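Local atomic coordinates of origin of replication complex subunit 1B (Arabidopsis thaliana, PDB entry 5HH7), a protein that binds replication origins as a component of the plant origin recognition complex and reads the histone H3 tail through its BAH-PHD cassette. Residues I63-D68 with E85-D90; E51-C56 with G73-C78. All blocks are in the same frame, centred on the assembly; numbering follows the deposited sequence.

Interaction 1: residues I63-D68 with E85-D90; sequences IMIECD and EVPEGD. With ZN (zinc ion), chain D.
Ile65 and Pro87 reach toward each other tip to tip, and together with Val86 and Ile63 they show how a strand and a following loop of a small zinc finger can meet mainly through apolar side chains. From Ile63 to Asp68 and from Val86 to Asp90 the chain runs in nearly the same direction, 4° apart end to end. The Ile65 side chain leaves strand 64-66 with its CB directed at the loop and branches there. Ile65 CG2 rests 3.8 Å from Val86 CG2, and the two side chains slide past each other in opposite directions. The other branch, CG1, occupies the crowded position between the backbone N and the carbonyl carbon (chi1 61°). From CG1 the chain continues extended (chi2 174°) to Ile65 CD1, which lies 3.8 Å from Pro87 CD and almost as close to Pro87 CG. Leu76 and Trp91, outside the two segments, also pack on this buried isoleucine.

Ile63 extends the apolar patch at a more exposed position: Ile63 CG2 meets Val86 CG2 at 3.7 Å, the side chains crossing at about a right angle, so that one valine methyl serves both isoleucines.

The far end is polar. Asp68 OD2 lies 3.3 Å from Asp90 CA and accepts a hydrogen bond from the backbone N of Trp91, the next residue. This amide probably helps to offset the proximity of Asp90 OD1, a like charge 4.2 Å from Asp68 OD2.

Beside Asp68, Cys67 SG turns to the zinc ion at 2.6 Å, in the site completed by Cys70, Cys93 and Cys96. The bound H3 peptide forms backbone hydrogen bonds with Met64 and Glu66 on one segment and with Pro87 and Gly89 on the other, the strand-and-loop recognition surface characteristic of a PHD finger.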
ATOM      1  N   ILE A  63       3.345   9.188 -20.654  1.00 53.31           N
ATOM      2  CA  ILE A  63       3.514   9.049 -19.212  1.00 51.18           C
ATOM      3  C   ILE A  63       2.269   9.490 -18.450  1.00 51.33           C
ATOM      4  O   ILE A  63       1.666  10.518 -18.759  1.00 47.79           O
ATOM      5  CB  ILE A  63       4.748   9.839 -18.712  1.00 48.64           C
ATOM      6  CG1 ILE A  63       6.020   9.283 -19.350  1.00 54.15           C
ATOM      7  CG2 ILE A  63       4.857   9.781 -17.194  1.00 47.77           C
ATOM      8  CD1 ILE A  63       6.205   7.794 -19.138  1.00 56.55           C
ATOM      9  N   MET A  64       1.883   8.689 -17.463  1.00 48.31           N
ATOM     10  CA  MET A  64       0.729   8.987 -16.635  1.00 42.75           C
ATOM     11  C   MET A  64       1.186   9.304 -15.221  1.00 38.74           C
ATOM     12  O   MET A  64       1.983   8.565 -14.638  1.00 35.44           O
ATOM     13  CB  MET A  64      -0.228   7.796 -16.623  1.00 41.80           C
ATOM     14  CG  MET A  64      -1.511   8.030 -15.843  1.00 49.35           C
ATOM     15  SD  MET A  64      -2.623   6.607 -15.911  1.00 50.57           S
ATOM     16  CE  MET A  64      -2.906   6.477 -17.675  1.00 44.71           C
ATOM     17  N   ILE A  65       0.693  10.407 -14.668  1.00 35.50           N
ATOM     18  CA  ILE A  65       1.033  10.757 -13.294  1.00 32.61           C
ATOM     19  C   ILE A  65      -0.154  10.593 -12.354  1.00 33.69           C
ATOM     20  O   ILE A  65      -1.290  10.398 -12.786  1.00 37.16           O
ATOM     21  CB  ILE A  65       1.600  12.185 -13.176  1.00 37.29           C
ATOM     22  CG1 ILE A  65       0.570  13.216 -13.641  1.00 38.24           C
ATOM     23  CG2 ILE A  65       2.893  12.309 -13.970  1.00 35.20           C
ATOM     24  CD1 ILE A  65       1.007  14.649 -13.422  1.00 38.62           C
ATOM     25  N   GLU A  66       0.132  10.686 -11.062  1.00 29.04           N
ATOM     26  CA  GLU A  66      -0.842  10.408 -10.023  1.00 27.90           C
ATOM     27  C   GLU A  66      -1.116  11.668  -9.214  1.00 29.79           C
ATOM     28  O   GLU A  66      -0.187  12.360  -8.797  1.00 28.03           O
ATOM     29  CB  GLU A  66      -0.291   9.309  -9.117  1.00 29.18           C
ATOM     30  CG  GLU A  66      -1.138   8.973  -7.909  1.00 29.95           C
ATOM     31  CD  GLU A  66      -0.564   7.802  -7.136  1.00 28.75           C
ATOM     32  OE1 GLU A  66       0.197   8.036  -6.173  1.00 23.26           O
ATOM     33  OE2 GLU A  66      -0.861   6.647  -7.509  1.00 28.44           O
ATOM     34  N   CYS A  67      -2.390  11.972  -8.998  1.00 28.75           N
ATOM     35  CA  CYS A  67      -2.754  13.136  -8.204  1.00 27.53           C
ATOM     36  C   CYS A  67      -2.510  12.863  -6.725  1.00 28.92           C
ATOM     37  O   CYS A  67      -2.912  11.823  -6.216  1.00 28.52           O
ATOM     38  CB  CYS A  67      -4.219  13.502  -8.432  1.00 31.80           C
ATOM     39  SG  CYS A  67      -4.810  14.740  -7.281  1.00 33.19           S
ATOM     40  N   ASP A  68      -1.842  13.795  -6.043  1.00 27.76           N
ATOM     41  CA  ASP A  68      -1.567  13.665  -4.612  1.00 21.04           C
ATOM     42  C   ASP A  68      -2.829  13.444  -3.786  1.00 25.57           C
ATOM     43  O   ASP A  68      -2.782  12.790  -2.746  1.00 27.42           O
ATOM     44  CB  ASP A  68      -0.857  14.913  -4.074  1.00 24.63           C
ATOM     45  CG  ASP A  68       0.571  15.026  -4.551  1.00 24.75           C
ATOM     46  OD1 ASP A  68       1.103  14.022  -5.066  1.00 25.37           O
ATOM     47  OD2 ASP A  68       1.162  16.119  -4.399  1.00 26.54           O
ATOM     48  N   GLU A  85       6.938  17.212 -18.903  1.00 58.24           N
ATOM     49  CA  GLU A  85       7.645  16.396 -17.927  1.00 56.17           C
ATOM     50  C   GLU A  85       6.782  16.113 -16.704  1.00 45.53           C
ATOM     51  O   GLU A  85       5.842  16.854 -16.412  1.00 42.63           O
ATOM     52  CB  GLU A  85       8.927  17.105 -17.490  1.00 67.54           C
ATOM     53  CG  GLU A  85       9.796  17.567 -18.643  1.00 80.31           C
ATOM     54  CD  GLU A  85      10.379  16.409 -19.423  1.00 87.71           C
ATOM     55  OE1 GLU A  85      10.621  15.347 -18.811  1.00 87.13           O
ATOM     56  OE2 GLU A  85      10.593  16.555 -20.644  1.00 94.02           O
ATOM     57  N   VAL A  86       7.101  15.033 -16.000  1.00 40.58           N
ATOM     58  CA  VAL A  86       6.475  14.753 -14.717  1.00 37.96           C
ATOM     59  C   VAL A  86       6.854  15.864 -13.751  1.00 39.93           C
ATOM     60  O   VAL A  86       8.039  16.133 -13.553  1.00 38.03           O
ATOM     61  CB  VAL A  86       6.955  13.412 -14.134  1.00 37.39           C
ATOM     62  CG1 VAL A  86       6.447  13.239 -12.708  1.00 35.91           C
ATOM     63  CG2 VAL A  86       6.509  12.255 -15.013  1.00 38.79           C
ATOM     64  N   PRO A  87       5.851  16.533 -13.164  1.00 37.17           N
ATOM     65  CA  PRO A  87       6.140  17.586 -12.186  1.00 34.30           C
ATOM     66  C   PRO A  87       6.856  17.046 -10.953  1.00 33.85           C
ATOM     67  O   PRO A  87       6.505  15.984 -10.432  1.00 26.84           O
ATOM     68  CB  PRO A  87       4.749  18.116 -11.812  1.00 37.30           C
ATOM     69  CG  PRO A  87       3.787  17.059 -12.258  1.00 40.79           C
ATOM     70  CD  PRO A  87       4.412  16.423 -13.452  1.00 39.65           C
ATOM     71  N   GLU A  88       7.867  17.779 -10.504  1.00 36.90           N
ATOM     72  CA  GLU A  88       8.589  17.438  -9.286  1.00 32.13           C
ATOM     73  C   GLU A  88       7.785  17.921  -8.083  1.00 31.36           C
ATOM     74  O   GLU A  88       7.230  19.019  -8.101  1.00 30.33           O
ATOM     75  CB  GLU A  88       9.975  18.092  -9.303  1.00 33.86           C
ATOM     76  CG  GLU A  88      10.860  17.754  -8.113  1.00 33.13           C
ATOM     77  CD  GLU A  88      12.233  18.397  -8.212  1.00 36.98           C
ATOM     78  OE1 GLU A  88      12.320  19.558  -8.669  1.00 33.67           O
ATOM     79  OE2 GLU A  88      13.226  17.738  -7.842  1.00 34.87           O
ATOM     80  N   GLY A  89       7.705  17.095  -7.045  1.00 26.10           N
ATOM     81  CA  GLY A  89       7.020  17.485  -5.825  1.00 23.27           C
ATOM     82  C   GLY A  89       5.505  17.495  -5.927  1.00 27.89           C
ATOM     83  O   GLY A  89       4.919  16.714  -6.680  1.00 27.11           O
ATOM     84  N   ASP A  90       4.879  18.391  -5.168  1.00 25.81           N
ATOM     85  CA  ASP A  90       3.424  18.427  -5.027  1.00 28.88           C
ATOM     86  C   ASP A  90       2.689  18.640  -6.348  1.00 33.13           C
ATOM     87  O   ASP A  90       3.059  19.500  -7.148  1.00 31.77           O
ATOM     88  CB  ASP A  90       3.002  19.521  -4.039  1.00 29.17           C
ATOM     89  CG  ASP A  90       3.573  19.311  -2.648  1.00 31.70           C
ATOM     90  OD1 ASP A  90       4.156  18.239  -2.392  1.00 31.78           O
ATOM     91  OD2 ASP A  90       3.430  20.225  -1.806  1.00 40.19           O
TER
HETATM   92 ZN    ZN D 401      -7.276  14.663  -8.003  1.00 51.42          ZN

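Interaction 2: residues E51-C56 with G73-C78; sequences EDCQIC and GFHLKC. With ZN (zinc ion), chain C.
Gln54 N donates to Gly73 O at 2.8 Å (157° at the hydrogen), the backbone bond that fastens the loop 51-56 beside strand 73-75, with Cys53 and Phe74 having the nearest CA atoms. This is the Cys-Cys/His-Cys zinc site of a PHD finger, in which Cys53 and Cys56 from the loop face His75 and Cys78 across one zinc ion.

Cys53 illustrates how such a site positions a thiolate. Cys53 SG stands anti to the backbone N (chi1 166°) and, besides binding the metal, accepts amide hydrogens from the turn that follows: Ile55 N at 3.1 Å and Cys56 N at 3.5 Å. A weak third bond comes from His75 N, at 3.7 Å from Cys53 SG, across the contact. Converging N-H groups of this kind would be expected to stabilise negative charge on the sulfur. From the other segment, His75 offers ND1 to the zinc at 2.6 Å. Cys53 CB lies over one face of the His75 imidazole, 4.1 Å from the ring centroid and 27° off its normal, a CH-pi contact, while Cys56 SG comes to the ring edge. The imidazole thus meets one cysteine by face and the other by rim.

On the side of the second zinc site, Phe74 receives apolar atoms of the loop, touching Cys93 as well. Ile55 CG1 lies in the plane of the ring at its edge, 3.8 Å from Phe74 CD1, the two side chains crossing at about a right angle; Gln54 CB approaches CE1 obliquely. Ile55 CD1 touches Phe74 CD1 too and lies 3.5 Å from Cys78 O.

At the strand's start a water bridges the segments, donating to Asp52 O and accepting from Gly73 N, with a weaker bond from Gln54 NE2.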
ATOM      1  N   GLU A  51      -3.926   1.565 -14.550  1.00 56.76           N
ATOM      2  CA  GLU A  51      -5.114   2.384 -14.339  1.00 56.69           C
ATOM      3  C   GLU A  51      -5.420   3.249 -15.558  1.00 57.86           C
ATOM      4  O   GLU A  51      -4.525   3.584 -16.333  1.00 58.14           O
ATOM      5  CB  GLU A  51      -4.933   3.273 -13.107  1.00 54.80           C
ATOM      6  CG  GLU A  51      -4.771   2.500 -11.811  1.00 53.70           C
ATOM      7  CD  GLU A  51      -4.431   3.395 -10.636  1.00 51.96           C
ATOM      8  OE1 GLU A  51      -5.319   4.151 -10.186  1.00 51.83           O
ATOM      9  OE2 GLU A  51      -3.274   3.343 -10.167  1.00 50.98           O
ATOM     10  N   ASP A  52      -6.690   3.605 -15.718  1.00 61.67           N
ATOM     11  CA  ASP A  52      -7.124   4.464 -16.813  1.00 65.73           C
ATOM     12  C   ASP A  52      -6.794   5.916 -16.511  1.00 63.39           C
ATOM     13  O   ASP A  52      -6.734   6.314 -15.350  1.00 63.79           O
ATOM     14  CB  ASP A  52      -8.636   4.343 -17.017  1.00 73.10           C
ATOM     15  CG  ASP A  52      -9.054   2.977 -17.514  1.00 79.99           C
ATOM     16  OD1 ASP A  52     -10.103   2.473 -17.058  1.00 80.05           O
ATOM     17  OD2 ASP A  52      -8.338   2.412 -18.366  1.00 84.24           O
ATOM     18  N   CYS A  53      -6.585   6.713 -17.554  1.00 61.55           N
ATOM     19  CA  CYS A  53      -6.522   8.152 -17.363  1.00 59.92           C
ATOM     20  C   CYS A  53      -7.925   8.659 -17.073  1.00 60.70           C
ATOM     21  O   CYS A  53      -8.892   8.231 -17.703  1.00 64.82           O
ATOM     22  CB  CYS A  53      -5.977   8.870 -18.589  1.00 61.22           C
ATOM     23  SG  CYS A  53      -6.282  10.648 -18.494  1.00 62.60           S
ATOM     24  N   GLN A  54      -8.029   9.582 -16.126  1.00 61.15           N
ATOM     25  CA  GLN A  54      -9.326  10.083 -15.698  1.00 65.02           C
ATOM     26  C   GLN A  54      -9.884  11.144 -16.642  1.00 71.82           C
ATOM     27  O   GLN A  54     -10.993  11.637 -16.442  1.00 76.06           O
ATOM     28  CB  GLN A  54      -9.240  10.622 -14.271  1.00 60.78           C
ATOM     29  CG  GLN A  54      -8.943   9.546 -13.245  1.00 64.64           C
ATOM     30  CD  GLN A  54      -9.959   8.423 -13.287  1.00 72.71           C
ATOM     31  OE1 GLN A  54     -11.139   8.630 -13.004  1.00 75.52           O
ATOM     32  NE2 GLN A  54      -9.508   7.229 -13.654  1.00 76.13           N
ATOM     33  N   ILE A  55      -9.117  11.484 -17.674  1.00 64.76           N
ATOM     34  CA  ILE A  55      -9.547  12.479 -18.650  1.00 68.42           C
ATOM     35  C   ILE A  55      -9.943  11.853 -19.989  1.00 67.70           C
ATOM     36  O   ILE A  55     -10.999  12.170 -20.538  1.00 69.90           O
ATOM     37  CB  ILE A  55      -8.456  13.548 -18.885  1.00 71.47           C
ATOM     38  CG1 ILE A  55      -8.272  14.408 -17.632  1.00 69.04           C
ATOM     39  CG2 ILE A  55      -8.815  14.430 -20.069  1.00 73.97           C
ATOM     40  CD1 ILE A  55      -7.151  15.417 -17.738  1.00 71.12           C
ATOM     41  N   CYS A  56      -9.102  10.962 -20.509  1.00 68.24           N
ATOM     42  CA  CYS A  56      -9.311  10.399 -21.845  1.00 72.64           C
ATOM     43  C   CYS A  56      -9.821   8.959 -21.805  1.00 73.61           C
ATOM     44  O   CYS A  56     -10.536   8.527 -22.713  1.00 72.28           O
ATOM     45  CB  CYS A  56      -8.018  10.451 -22.661  1.00 72.83           C
ATOM     46  SG  CYS A  56      -7.009   8.954 -22.535  1.00 69.24           S
ATOM     47  N   GLY A  73      -5.238   8.724 -12.089  1.00 36.59           N
ATOM     48  CA  GLY A  73      -4.198   8.765 -13.101  1.00 36.30           C
ATOM     49  C   GLY A  73      -4.509   9.763 -14.199  1.00 39.03           C
ATOM     50  O   GLY A  73      -5.665   9.920 -14.595  1.00 40.89           O
ATOM     51  N   PHE A  74      -3.476  10.445 -14.684  1.00 38.93           N
ATOM     52  CA  PHE A  74      -3.631  11.459 -15.723  1.00 46.66           C
ATOM     53  C   PHE A  74      -2.437  11.457 -16.671  1.00 46.22           C
ATOM     54  O   PHE A  74      -1.294  11.575 -16.233  1.00 40.44           O
ATOM     55  CB  PHE A  74      -3.775  12.854 -15.101  1.00 48.05           C
ATOM     56  CG  PHE A  74      -4.937  12.988 -14.156  1.00 51.23           C
ATOM     57  CD1 PHE A  74      -6.166  13.443 -14.605  1.00 54.32           C
ATOM     58  CD2 PHE A  74      -4.797  12.666 -12.814  1.00 44.50           C
ATOM     59  CE1 PHE A  74      -7.234  13.568 -13.737  1.00 52.96           C
ATOM     60  CE2 PHE A  74      -5.862  12.783 -11.944  1.00 45.84           C
ATOM     61  CZ  PHE A  74      -7.084  13.234 -12.407  1.00 51.34           C
ATOM     62  N   HIS A  75      -2.700  11.321 -17.968  1.00 45.97           N
ATOM     63  CA  HIS A  75      -1.652  11.477 -18.971  1.00 46.85           C
ATOM     64  C   HIS A  75      -1.143  12.915 -18.935  1.00 51.28           C
ATOM     65  O   HIS A  75      -1.934  13.852 -18.814  1.00 49.97           O
ATOM     66  CB  HIS A  75      -2.181  11.155 -20.373  1.00 52.62           C
ATOM     67  CG  HIS A  75      -2.367   9.692 -20.636  1.00 53.27           C
ATOM     68  ND1 HIS A  75      -3.443   9.195 -21.338  1.00 53.94           N
ATOM     69  CD2 HIS A  75      -1.607   8.621 -20.307  1.00 51.96           C
ATOM     70  CE1 HIS A  75      -3.347   7.879 -21.416  1.00 54.15           C
ATOM     71  NE2 HIS A  75      -2.239   7.507 -20.802  1.00 51.43           N
ATOM     72  N   LEU A  76       0.173  13.087 -19.035  1.00 45.92           N
ATOM     73  CA  LEU A  76       0.771  14.419 -19.083  1.00 48.53           C
ATOM     74  C   LEU A  76       0.227  15.224 -20.258  1.00 56.62           C
ATOM     75  O   LEU A  76      -0.118  16.398 -20.119  1.00 58.06           O
ATOM     76  CB  LEU A  76       2.294  14.324 -19.202  1.00 50.93           C
ATOM     77  CG  LEU A  76       3.093  13.795 -18.010  1.00 48.12           C
ATOM     78  CD1 LEU A  76       4.563  13.678 -18.383  1.00 47.86           C
ATOM     79  CD2 LEU A  76       2.917  14.697 -16.796  1.00 42.03           C
ATOM     80  N   LYS A  77       0.145  14.572 -21.414  1.00 63.55           N
ATOM     81  CA  LYS A  77      -0.266  15.219 -22.656  1.00 70.81           C
ATOM     82  C   LYS A  77      -1.735  15.619 -22.649  1.00 71.47           C
ATOM     83  O   LYS A  77      -2.200  16.306 -23.556  1.00 73.08           O
ATOM     84  CB  LYS A  77      -0.034  14.274 -23.832  1.00 73.60           C
ATOM     85  CG  LYS A  77      -0.988  13.091 -23.832  1.00 77.85           C
ATOM     86  CD  LYS A  77      -1.009  12.391 -25.174  1.00 86.44           C
ATOM     87  CE  LYS A  77      -2.196  11.449 -25.276  1.00 90.68           C
ATOM     88  NZ  LYS A  77      -3.494  12.161 -25.126  1.00 92.76           N
ATOM     89  N   CYS A  78      -2.469  15.175 -21.635  1.00 65.16           N
ATOM     90  CA  CYS A  78      -3.910  15.392 -21.600  1.00 66.44           C
ATOM     91  C   CYS A  78      -4.322  16.451 -20.588  1.00 66.23           C
ATOM     92  O   CYS A  78      -5.492  16.833 -20.518  1.00 65.83           O
ATOM     93  CB  CYS A  78      -4.633  14.074 -21.344  1.00 62.40           C
ATOM     94  SG  CYS A  78      -4.358  12.875 -22.661  1.00 74.77           S
TER
HETATM   95 ZN    ZN C 400      -5.454  10.828 -21.141  1.00 70.88          ZN
HETATM   96  O   HOH W   1      -7.006   6.754 -12.667  1.00 49.91           O

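Overall arrangement
Read from the N terminus, the four segments follow one another as 51-56, 63-68, 73-78 and 85-90, and the contacts pair the first with the third and the second with the fourth. Interaction 2 closes its loop at Gly73; by then interaction 1 has opened at Ile63, to be closed only at 85-90. The loops cross instead of nesting, in keeping with the cross-brace of PHD fingers, in which the ligand pairs of the two zinc sites alternate along the chain; interaction 2 holds all four ligands of one zinc ion, interaction 1 one ligand, Cys67, of the other. Antiparallel strands 64-66 and 73-75 fasten the two together, and Met64 packs on His75.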